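Local coordinates for protein bifunctional cytochrome P450/NADPH--P450 reductase (Deinococcus aerius, PDB 7F3H) that hydroxylates organic substrates at its haem, probably using electrons passed from NADPH by a reductase domain fused to the same chain, at residues A325-S330 with A363-P368. Residues are numbered along the deposited sequence; the frame is centred on the assembly and turned at random.
Sequences ALRFWS and ALHRHP
The guanidinium of Arg366 lies flat over one face of the Phe328 ring, the planes 15° apart, in a cation-pi stack with CZ 4.4 Å from the ring centroid. Of the guanidinium atoms, NH2 of Arg366 comes closest to the ring, set toward the rim and 3.8 Å from CD1 of Phe328. The backbone O of Phe328 also lies 3.6 Å from Arg366 NH2. Asp375 takes NH1 of Arg366 in a salt bridge. The imidazole of His365 instead presents an edge: its ND1 divides between two helix carbonyls near the ring plane, Leu326 O and Arg327 O, through weak bonds of 3.3 Å each. Its other nitrogen, NE2, is hydrogen-bonded to the backbone N of Lys396, a pattern consistent with a neutral imidazole protonated at ND1. CB of Ser330 comes up obliquely, 3.9 Å from His365 CE1.

Glu324 and Arg327 form the ExxR motif of the cytochrome P450 K helix, here helix 317-329, and meet in a salt bridge, Arg327 NE with Glu324 OE1, while NH2 of Arg327 bonds to Pro374 O and Trp371 adds a cation-pi contact; Leu326, between the two in sequence, touches the haem. With CG anti to the backbone N (chi1 -168°), Arg327 sets that atom beside His365, 3.8 Å from its CB, and the two side chains slide past each other in opposite directions. The chain bends farther out, at chi3. The edge of the guanidinium receives His365 O in plane, Arg327 NH1 bonding to that carbonyl at 2.7 Å with an N-H...O angle of 146°.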
loop_
_atom_site.group_PDB
_atom_site.type_symbol
_atom_site.label_atom_id
_atom_site.label_comp_id
_atom_site.label_asym_id
_atom_site.label_seq_id
_atom_site.Cartn_x
_atom_site.Cartn_y
_atom_site.Cartn_z
ATOM N N ALA A 325 7.664 7.302 7.875
ATOM C CA ALA A 325 6.551 7.793 7.065
ATOM C C ALA A 325 5.400 6.805 7.111
ATOM O O ALA A 325 4.244 7.198 7.298
ATOM C CB ALA A 325 6.990 8.042 5.622
ATOM N N LEU A 326 5.716 5.503 7.050
ATOM C CA LEU A 326 4.693 4.474 7.194
ATOM C C LEU A 326 4.110 4.467 8.611
ATOM O O LEU A 326 2.973 4.042 8.807
ATOM C CB LEU A 326 5.275 3.107 6.836
ATOM C CG LEU A 326 5.498 2.783 5.349
ATOM C CD1 LEU A 326 6.096 1.408 5.160
ATOM C CD2 LEU A 326 4.229 2.902 4.506
ATOM N N ARG A 327 4.850 4.935 9.615
ATOM C CA ARG A 327 4.191 5.074 10.915
ATOM C C ARG A 327 3.180 6.228 10.918
ATOM O O ARG A 327 2.074 6.075 11.437
ATOM C CB ARG A 327 5.208 5.239 12.048
ATOM C CG ARG A 327 4.579 5.093 13.436
ATOM C CD ARG A 327 5.610 5.241 14.533
ATOM N NE ARG A 327 6.048 6.626 14.655
ATOM C CZ ARG A 327 5.382 7.564 15.322
ATOM N NH1 ARG A 327 4.243 7.257 15.933
ATOM N NH2 ARG A 327 5.847 8.809 15.348
ATOM N N PHE A 328 3.534 7.398 10.353
ATOM C CA PHE A 328 2.562 8.494 10.257
ATOM C C PHE A 328 1.412 8.191 9.296
ATOM O O PHE A 328 0.275 8.585 9.573
ATOM C CB PHE A 328 3.158 9.828 9.780
ATOM C CG PHE A 328 3.767 10.677 10.846
ATOM C CD1 PHE A 328 3.827 10.248 12.158
ATOM C CD2 PHE A 328 4.022 12.018 10.582
ATOM C CE1 PHE A 328 4.341 11.067 13.156
ATOM C CE2 PHE A 328 4.509 12.869 11.569
ATOM C CZ PHE A 328 4.675 12.381 12.873
ATOM N N TRP A 329 1.687 7.602 8.128
ATOM C CA TRP A 329 0.721 7.602 7.012
ATOM C C TRP A 329 0.753 6.267 6.250
ATOM O O TRP A 329 0.946 6.203 5.042
ATOM C CB TRP A 329 0.981 8.788 6.070
ATOM C CG TRP A 329 0.613 10.120 6.678
ATOM C CD1 TRP A 329 1.462 11.125 7.066
ATOM C CD2 TRP A 329 -0.715 10.572 6.990
ATOM N NE1 TRP A 329 0.734 12.182 7.598
ATOM C CE2 TRP A 329 -0.599 11.853 7.575
ATOM C CE3 TRP A 329 -1.990 10.019 6.815
ATOM C CZ2 TRP A 329 -1.709 12.585 7.982
ATOM C CZ3 TRP A 329 -3.091 10.745 7.228
ATOM C CH2 TRP A 329 -2.945 12.018 7.801
ATOM N N SER A 330 0.577 5.174 6.994
ATOM C CA SER A 330 0.420 3.843 6.411
ATOM C C SER A 330 -0.770 3.810 5.446
ATOM O O SER A 330 -1.907 4.150 5.815
ATOM C CB SER A 330 0.255 2.844 7.560
ATOM O OG SER A 330 0.368 1.506 7.157
ATOM N N ALA A 363 -4.269 5.161 14.699
ATOM C CA ALA A 363 -4.332 5.279 16.146
ATOM C C ALA A 363 -3.327 4.340 16.808
ATOM O O ALA A 363 -2.717 4.696 17.823
ATOM C CB ALA A 363 -5.755 5.016 16.628
ATOM N N LEU A 364 -3.155 3.132 16.255
ATOM C CA LEU A 364 -2.171 2.175 16.774
ATOM C C LEU A 364 -0.738 2.680 16.593
ATOM O O LEU A 364 0.106 2.573 17.502
ATOM C CB LEU A 364 -2.365 0.825 16.084
ATOM C CG LEU A 364 -1.288 -0.238 16.312
ATOM C CD1 LEU A 364 -1.286 -0.782 17.734
ATOM C CD2 LEU A 364 -1.478 -1.334 15.342
ATOM N N HIS A 365 -0.433 3.190 15.402
ATOM C CA HIS A 365 0.898 3.665 15.078
ATOM C C HIS A 365 1.284 4.887 15.894
ATOM O O HIS A 365 2.454 5.299 15.856
ATOM C CB HIS A 365 0.957 3.956 13.591
ATOM C CG HIS A 365 1.206 2.740 12.757
ATOM N ND1 HIS A 365 1.453 2.806 11.405
ATOM C CD2 HIS A 365 1.289 1.429 13.092
ATOM C CE1 HIS A 365 1.673 1.587 10.937
ATOM N NE2 HIS A 365 1.584 0.734 11.944
ATOM N N ARG A 366 0.308 5.501 16.571
ATOM C CA ARG A 366 0.501 6.677 17.401
ATOM C C ARG A 366 0.049 6.467 18.847
ATOM O O ARG A 366 -0.257 7.440 19.540
ATOM C CB ARG A 366 -0.268 7.844 16.797
ATOM C CG ARG A 366 0.281 8.323 15.507
ATOM C CD ARG A 366 -0.532 9.507 15.123
ATOM N NE ARG A 366 -0.369 9.818 13.721
ATOM C CZ ARG A 366 0.030 11.004 13.279
ATOM N NH1 ARG A 366 0.293 11.958 14.158
ATOM N NH2 ARG A 366 0.172 11.225 11.968
ATOM N N HIS A 367 -0.040 5.240 19.314
ATOM C CA HIS A 367 -0.559 5.015 20.662
ATOM C C HIS A 367 0.469 5.440 21.704
ATOM O O HIS A 367 1.600 4.945 21.677
ATOM C CB HIS A 367 -0.927 3.547 20.875
ATOM C CG HIS A 367 -1.882 3.345 22.009
ATOM N ND1 HIS A 367 -1.553 3.656 23.312
ATOM C CD2 HIS A 367 -3.170 2.928 22.036
ATOM C CE1 HIS A 367 -2.580 3.389 24.100
ATOM N NE2 HIS A 367 -3.578 2.963 23.346
ATOM N N PRO A 368 0.119 6.329 22.642
ATOM C CA PRO A 368 1.137 6.813 23.607
ATOM C C PRO A 368 1.759 5.718 24.454
ATOM O O PRO A 368 2.918 5.861 24.856
ATOM C CB PRO A 368 0.373 7.803 24.499
ATOM C CG PRO A 368 -1.089 7.708 24.106
ATOM C CD PRO A 368 -1.182 7.005 22.773
#